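Local coordinates for protein PPR (Rhodospirillum centenum, PDB 1MZU) that senses light through the hydroxycinnamic acid chromophore of its photoactive yellow protein domain and probably passes the signal to a histidine kinase module of the same polypeptide, at residues I36-D39 with V43-R46; R65-E70 with P78-R83. One frame throughout, in Å; residues are numbered along the deposited sequence.

Contact 1: I36-D39 with V43-R46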
ATOM      1  N   ILE A  36       1.595   4.110   1.206  1.00 28.78           N
ATOM      2  CA  ILE A  36       0.189   4.198   0.786  1.00 27.06           C
ATOM      3  C   ILE A  36      -0.753   4.087   1.987  1.00 27.94           C
ATOM      4  O   ILE A  36      -0.611   3.168   2.795  1.00 31.66           O
ATOM      5  CB  ILE A  36      -0.204   3.036  -0.199  1.00 25.84           C
ATOM      6  CG1 ILE A  36       0.762   2.978  -1.381  1.00 24.82           C
ATOM      7  CG2 ILE A  36      -1.647   3.227  -0.705  1.00 25.23           C
ATOM      8  CD1 ILE A  36       0.969   1.604  -1.973  1.00 31.61           C
ATOM      9  N   GLN A  37      -1.717   5.007   2.086  1.00 26.20           N
ATOM     10  CA  GLN A  37      -2.725   4.977   3.148  1.00 26.25           C
ATOM     11  C   GLN A  37      -4.048   4.579   2.546  1.00 27.23           C
ATOM     12  O   GLN A  37      -4.504   5.184   1.583  1.00 33.71           O
ATOM     13  CB  GLN A  37      -2.889   6.329   3.841  1.00 24.24           C
ATOM     14  CG  GLN A  37      -3.751   6.292   5.099  1.00 30.34           C
ATOM     15  CD  GLN A  37      -3.926   7.665   5.727  1.00 39.18           C
ATOM     16  OE1 GLN A  37      -3.368   7.950   6.783  1.00 43.51           O
ATOM     17  NE2 GLN A  37      -4.708   8.517   5.081  1.00 38.02           N
ATOM     18  N   VAL A  38      -4.672   3.577   3.151  1.00 29.43           N
ATOM     19  CA  VAL A  38      -5.952   3.060   2.703  1.00 29.84           C
ATOM     20  C   VAL A  38      -6.927   3.000   3.867  1.00 33.66           C
ATOM     21  O   VAL A  38      -6.530   3.151   5.019  1.00 31.77           O
ATOM     22  CB  VAL A  38      -5.835   1.609   2.118  1.00 31.39           C
ATOM     23  CG1 VAL A  38      -5.139   1.616   0.752  1.00 30.16           C
ATOM     24  CG2 VAL A  38      -5.079   0.688   3.096  1.00 32.54           C
ATOM     25  N   ASP A  39      -8.208   2.813   3.560  1.00 32.58           N
ATOM     26  CA  ASP A  39      -9.186   2.635   4.616  1.00 32.22           C
ATOM     27  C   ASP A  39      -9.490   1.148   4.708  1.00 30.52           C
ATOM     28  O   ASP A  39      -8.852   0.353   4.001  1.00 29.80           O
ATOM     29  CB  ASP A  39     -10.438   3.523   4.481  1.00 31.51           C
ATOM     30  CG  ASP A  39     -11.173   3.359   3.169  1.00 35.36           C
ATOM     31  OD1 ASP A  39     -11.677   4.392   2.682  1.00 40.27           O
ATOM     32  OD2 ASP A  39     -11.303   2.226   2.636  1.00 34.00           O
ATOM     33  N   VAL A  43      -9.829   1.557  -0.114  1.00 34.06           N
ATOM     34  CA  VAL A  43      -9.769   2.832  -0.845  1.00 33.47           C
ATOM     35  C   VAL A  43      -8.555   3.689  -0.442  1.00 32.05           C
ATOM     36  O   VAL A  43      -8.304   3.895   0.740  1.00 30.59           O
ATOM     37  CB  VAL A  43     -11.133   3.612  -0.689  1.00 36.49           C
ATOM     38  CG1 VAL A  43     -11.117   4.969  -1.401  1.00 38.34           C
ATOM     39  CG2 VAL A  43     -12.285   2.772  -1.228  1.00 36.02           C
ATOM     40  N   ILE A  44      -7.789   4.131  -1.441  1.00 30.63           N
ATOM     41  CA  ILE A  44      -6.591   4.957  -1.268  1.00 33.71           C
ATOM     42  C   ILE A  44      -6.884   6.413  -0.880  1.00 37.13           C
ATOM     43  O   ILE A  44      -7.668   7.105  -1.533  1.00 39.59           O
ATOM     44  CB  ILE A  44      -5.677   4.891  -2.539  1.00 30.94           C
ATOM     45  CG1 ILE A  44      -5.302   3.428  -2.800  1.00 34.16           C
ATOM     46  CG2 ILE A  44      -4.398   5.764  -2.368  1.00 26.95           C
ATOM     47  CD1 ILE A  44      -4.600   3.157  -4.089  1.00 30.95           C
ATOM     48  N   HIS A  45      -6.248   6.843   0.207  1.00 37.05           N
ATOM     49  CA  HIS A  45      -6.387   8.197   0.720  1.00 36.93           C
ATOM     50  C   HIS A  45      -5.096   8.991   0.526  1.00 35.93           C
ATOM     51  O   HIS A  45      -5.147  10.165   0.159  1.00 38.17           O
ATOM     52  CB  HIS A  45      -6.887   8.195   2.176  1.00 40.41           C
ATOM     53  CG  HIS A  45      -8.317   7.763   2.317  1.00 41.45           C
ATOM     54  ND1 HIS A  45      -9.370   8.653   2.329  1.00 44.70           N
ATOM     55  CD2 HIS A  45      -8.871   6.532   2.407  1.00 42.10           C
ATOM     56  CE1 HIS A  45     -10.508   7.988   2.414  1.00 42.48           C
ATOM     57  NE2 HIS A  45     -10.234   6.699   2.464  1.00 43.26           N
ATOM     58  N   ARG A  46      -3.940   8.343   0.718  1.00 34.13           N
ATOM     59  CA  ARG A  46      -2.638   8.986   0.506  1.00 34.35           C
ATOM     60  C   ARG A  46      -1.764   8.077  -0.336  1.00 36.06           C
ATOM     61  O   ARG A  46      -1.769   6.857  -0.148  1.00 33.76           O
ATOM     62  CB  ARG A  46      -1.904   9.306   1.820  1.00 38.74           C
ATOM     63  CG  ARG A  46      -2.618  10.199   2.831  1.00 37.27           C
ATOM     64  CD  ARG A  46      -2.939  11.593   2.319  1.00 43.32           C
ATOM     65  NE  ARG A  46      -3.836  12.247   3.269  1.00 48.75           N
ATOM     66  CZ  ARG A  46      -5.151  12.391   3.113  1.00 49.45           C
ATOM     67  NH1 ARG A  46      -5.759  11.949   2.021  1.00 50.05           N
ATOM     68  NH2 ARG A  46      -5.874  12.905   4.100  1.00 47.62           N
TER

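Contact 2: R65-E70 with P78-R83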
ATOM      1  N   ARG A  65      -9.576   5.501  -5.458  1.00 38.80           N
ATOM      2  CA  ARG A  65      -9.785   4.165  -6.006  1.00 39.37           C
ATOM      3  C   ARG A  65      -9.325   3.083  -5.025  1.00 37.88           C
ATOM      4  O   ARG A  65      -8.510   3.351  -4.139  1.00 33.57           O
ATOM      5  CB  ARG A  65      -9.028   4.020  -7.332  1.00 43.39           C
ATOM      6  CG  ARG A  65      -9.857   4.189  -8.609  1.00 51.32           C
ATOM      7  CD  ARG A  65     -10.453   5.587  -8.784  1.00 54.57           C
ATOM      8  NE  ARG A  65     -10.978   5.787 -10.138  1.00 62.33           N
ATOM      9  CZ  ARG A  65     -12.182   5.401 -10.561  1.00 66.14           C
ATOM     10  NH1 ARG A  65     -13.026   4.782  -9.742  1.00 68.08           N
ATOM     11  NH2 ARG A  65     -12.540   5.630 -11.820  1.00 68.32           N
ATOM     12  N   ASN A  66      -9.856   1.873  -5.190  1.00 35.96           N
ATOM     13  CA  ASN A  66      -9.514   0.735  -4.339  1.00 36.23           C
ATOM     14  C   ASN A  66      -8.171   0.103  -4.738  1.00 36.18           C
ATOM     15  O   ASN A  66      -7.973  -0.270  -5.902  1.00 31.75           O
ATOM     16  CB  ASN A  66     -10.636  -0.311  -4.381  1.00 34.68           C
ATOM     17  CG  ASN A  66     -10.550  -1.336  -3.239  1.00 36.18           C
ATOM     18  OD1 ASN A  66      -9.655  -2.187  -3.198  1.00 36.20           O
ATOM     19  ND2 ASN A  66     -11.512  -1.277  -2.330  1.00 26.94           N
ATOM     20  N   PHE A  67      -7.274  -0.018  -3.753  1.00 32.55           N
ATOM     21  CA  PHE A  67      -5.934  -0.598  -3.929  1.00 32.36           C
ATOM     22  C   PHE A  67      -5.965  -2.057  -4.382  1.00 31.74           C
ATOM     23  O   PHE A  67      -5.269  -2.415  -5.316  1.00 34.04           O
ATOM     24  CB  PHE A  67      -5.108  -0.470  -2.616  1.00 25.68           C
ATOM     25  CG  PHE A  67      -3.668  -0.934  -2.730  1.00 23.69           C
ATOM     26  CD1 PHE A  67      -2.731  -0.205  -3.483  1.00 25.90           C
ATOM     27  CD2 PHE A  67      -3.245  -2.111  -2.101  1.00 22.23           C
ATOM     28  CE1 PHE A  67      -1.382  -0.646  -3.613  1.00 25.72           C
ATOM     29  CE2 PHE A  67      -1.889  -2.576  -2.219  1.00 24.61           C
ATOM     30  CZ  PHE A  67      -0.964  -1.836  -2.978  1.00 22.43           C
ATOM     31  N   PHE A  68      -6.792  -2.870  -3.734  1.00 31.39           N
ATOM     32  CA  PHE A  68      -6.861  -4.299  -4.038  1.00 35.19           C
ATOM     33  C   PHE A  68      -7.696  -4.733  -5.234  1.00 34.98           C
ATOM     34  O   PHE A  68      -7.277  -5.614  -5.994  1.00 36.51           O
ATOM     35  CB  PHE A  68      -7.263  -5.090  -2.785  1.00 33.99           C
ATOM     36  CG  PHE A  68      -6.400  -4.799  -1.590  1.00 32.19           C
ATOM     37  CD1 PHE A  68      -5.115  -5.366  -1.482  1.00 29.73           C
ATOM     38  CD2 PHE A  68      -6.841  -3.908  -0.590  1.00 29.74           C
ATOM     39  CE1 PHE A  68      -4.255  -5.049  -0.386  1.00 28.59           C
ATOM     40  CE2 PHE A  68      -5.997  -3.573   0.513  1.00 32.97           C
ATOM     41  CZ  PHE A  68      -4.701  -4.143   0.617  1.00 28.95           C
ATOM     42  N   THR A  69      -8.843  -4.088  -5.432  1.00 33.99           N
ATOM     43  CA  THR A  69      -9.728  -4.449  -6.544  1.00 36.44           C
ATOM     44  C   THR A  69      -9.474  -3.721  -7.851  1.00 35.38           C
ATOM     45  O   THR A  69      -9.748  -4.282  -8.904  1.00 40.05           O
ATOM     46  CB  THR A  69     -11.225  -4.275  -6.186  1.00 34.57           C
ATOM     47  OG1 THR A  69     -11.503  -2.895  -5.935  1.00 33.82           O
ATOM     48  CG2 THR A  69     -11.586  -5.108  -4.961  1.00 33.32           C
ATOM     49  N   GLU A  70      -8.953  -2.488  -7.770  1.00 35.51           N
ATOM     50  CA  GLU A  70      -8.693  -1.645  -8.948  1.00 35.01           C
ATOM     51  C   GLU A  70      -7.245  -1.308  -9.315  1.00 34.39           C
ATOM     52  O   GLU A  70      -6.812  -1.639 -10.415  1.00 35.95           O
ATOM     53  CB  GLU A  70      -9.503  -0.334  -8.863  1.00 36.51           C
ATOM     54  CG  GLU A  70     -11.022  -0.513  -8.773  1.00 36.84           C
ATOM     55  CD  GLU A  70     -11.774   0.772  -8.449  1.00 42.43           C
ATOM     56  OE1 GLU A  70     -11.557   1.348  -7.363  1.00 43.41           O
ATOM     57  OE2 GLU A  70     -12.594   1.201  -9.286  1.00 46.83           O
ATOM     58  N   PRO A  78      -4.226 -14.456  -0.781  1.00 38.24           N
ATOM     59  CA  PRO A  78      -4.206 -14.517   0.690  1.00 38.26           C
ATOM     60  C   PRO A  78      -2.944 -13.992   1.385  1.00 33.54           C
ATOM     61  O   PRO A  78      -3.015 -13.545   2.529  1.00 33.56           O
ATOM     62  CB  PRO A  78      -4.420 -15.999   0.969  1.00 42.41           C
ATOM     63  CG  PRO A  78      -5.350 -16.384  -0.107  1.00 43.15           C
ATOM     64  CD  PRO A  78      -4.709 -15.751  -1.313  1.00 40.95           C
ATOM     65  N   ALA A  79      -1.816 -13.993   0.675  1.00 31.90           N
ATOM     66  CA  ALA A  79      -0.548 -13.508   1.226  1.00 30.62           C
ATOM     67  C   ALA A  79      -0.506 -11.990   1.407  1.00 32.44           C
ATOM     68  O   ALA A  79       0.265 -11.491   2.218  1.00 32.94           O
ATOM     69  CB  ALA A  79       0.617 -13.952   0.343  1.00 30.69           C
ATOM     70  N   PHE A  80      -1.342 -11.267   0.663  1.00 32.16           N
ATOM     71  CA  PHE A  80      -1.375  -9.805   0.751  1.00 30.73           C
ATOM     72  C   PHE A  80      -2.738  -9.259   1.189  1.00 28.06           C
ATOM     73  O   PHE A  80      -2.823  -8.698   2.276  1.00 28.71           O
ATOM     74  CB  PHE A  80      -0.913  -9.172  -0.584  1.00 25.75           C
ATOM     75  CG  PHE A  80      -0.289  -7.771  -0.464  1.00 25.50           C
ATOM     76  CD1 PHE A  80      -0.905  -6.722   0.268  1.00 22.68           C
ATOM     77  CD2 PHE A  80       0.879  -7.474  -1.186  1.00 25.69           C
ATOM     78  CE1 PHE A  80      -0.372  -5.397   0.268  1.00 20.58           C
ATOM     79  CE2 PHE A  80       1.428  -6.151  -1.198  1.00 24.45           C
ATOM     80  CZ  PHE A  80       0.791  -5.111  -0.465  1.00 23.79           C
ATOM     81  N   SER A  81      -3.775  -9.378   0.348  1.00 27.28           N
ATOM     82  CA  SER A  81      -5.111  -8.855   0.689  1.00 26.49           C
ATOM     83  C   SER A  81      -5.774  -9.616   1.810  1.00 26.93           C
ATOM     84  O   SER A  81      -6.498  -9.028   2.609  1.00 28.20           O
ATOM     85  CB  SER A  81      -6.058  -8.789  -0.528  1.00 30.31           C
ATOM     86  OG  SER A  81      -6.422 -10.073  -0.994  1.00 25.96           O
ATOM     87  N   GLY A  82      -5.479 -10.919   1.884  1.00 28.81           N
ATOM     88  CA  GLY A  82      -6.017 -11.773   2.939  1.00 28.09           C
ATOM     89  C   GLY A  82      -5.449 -11.324   4.278  1.00 28.04           C
ATOM     90  O   GLY A  82      -6.192 -11.186   5.248  1.00 27.80           O
ATOM     91  N   ARG A  83      -4.148 -11.017   4.292  1.00 27.09           N
ATOM     92  CA  ARG A  83      -3.438 -10.524   5.486  1.00 30.45           C
ATOM     93  C   ARG A  83      -3.999  -9.164   5.919  1.00 28.83           C
ATOM     94  O   ARG A  83      -4.122  -8.886   7.112  1.00 29.00           O
ATOM     95  CB  ARG A  83      -1.947 -10.390   5.195  1.00 27.26           C
ATOM     96  CG  ARG A  83      -1.079 -11.313   6.012  1.00 42.22           C
ATOM     97  CD  ARG A  83       0.294 -11.385   5.427  1.00 39.02           C
ATOM     98  NE  ARG A  83       1.222 -12.204   6.191  1.00 40.14           N
ATOM     99  CZ  ARG A  83       2.227 -12.888   5.646  1.00 41.92           C
ATOM    100  NH1 ARG A  83       2.422 -12.873   4.328  1.00 42.93           N
ATOM    101  NH2 ARG A  83       3.093 -13.517   6.425  1.00 41.87           N
TER

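Contact 1: I36-D39 with V43-R46
Two strands meet out of step where Gln37 faces both His45 and Arg46. The carbonyl oxygen Gln37 O receives His45 N at 2.8 Å, nearly straight at 176°, and Arg46 N more weakly at 3.3 Å; the return bond from Gln37 N to Arg46 O spans 2.9 Å. One acceptor shared by two successive amides is the evidence for a classic beta bulge, and the pairing moves by one residue to join Val38 with Ile44. The close-packed side is apolar: Val38 CG1 lies 4.0 Å from Ile44 CG1, and the CG2 methyls of Ile36 and Ile44 also touch. Phe67 of helix 67-71 covers this face, with Ile36 near the bound 4'-hydroxycinnamic acid. The Gln37/Arg46 face is more polar and reaches solvent: Gln37 is buried against Arg122 and Trp124, while the arginine is exposed. The two run side by side, Gln37 NE2 resting 3.5 Å from Arg46 CG and over the rim of one guanidinium face, the amide and guanidinium planes 52° apart. The arginine curls back at chi2 (-61°), which lets its NH1 donate to the carbonyl of the preceding His45. The carboxylate of Asp39 ties the two strands together where they enter and leave the turn. Its OD1 accepts the N-H of His45 NE2 at 2.7 Å, a donor approaching from above the carboxylate plane although the oxygen lies in the imidazole plane. Its OD2 accepts from Val43 N at 3.2 Å and also from Ser41 N within the turn, while Asp39 N binds Val43 O. With strand 34-39 also hydrogen-bonded along its other edge to strand 122-128, this is the bulged antiparallel hairpin that opens the sheet of a PAS domain.

Contact 2: R65-E70 with P78-R83
Phe67 and Phe80 both swing CG anti to the backbone N (chi1 -175° and -153°), whereas Phe68 sets CG anti to its carbonyl carbon (chi1 -53°), and the three rings converge between the two helical segments. Phe68 directs its edge at Phe80, CE1 lying 3.8 Å from Phe80 CD1, and the two side chains cross at about a right angle. Phe67 reaches the same ring with its own edge, CE2 standing 4.1 Å from Phe80 CE1. On the same helix, Phe67 CD2 sits over the rim of one Phe68 face. Ser81 adds its CB, 3.7 Å from Phe68 CD1, while its OG turns to the carbonyl of Ile77. No hydrogen bond crosses the interface, and the buried area is a modest 155 Å². An alanine in place of Phe68 is likely to leave Ser81 CB and Phe80 CD1 without their aromatic neighbour and Phe67 CD2 without the ring face it rests on. Asn66 caps helix 67-71, its OD1 accepting Thr69 N at 3.0 Å. Beyond the pair, Phe84, further along helix 78-89, meets the Phe68 ring, Phe97 and Phe99 of strand 94-102 pack edge-to-face with Phe80, and Phe67 continues to Ile36 and Val38 of strand 34-39.

Contact 1 is partly buried and held mainly by backbone and carboxylate hydrogen bonds between two sheet strands, with a polar outer face; contact 2 is buried where its segments touch and rests on aromatic and apolar packing between two helices. Their centres lie 12 Å apart, and Phe67 belongs to the join: its CE1 is 3.6 Å from Ile36 CD1, and its CB packs on Val38 CG1. Ile44 N also lies 2.9 Å from Arg65 O, a probable hydrogen bond from the hairpin to the segment leading into helix 67-71. The side chain of Phe67, like that of Ile36, comes within about 4 Å of the bound chromophore, so each contact has one side chain beside it.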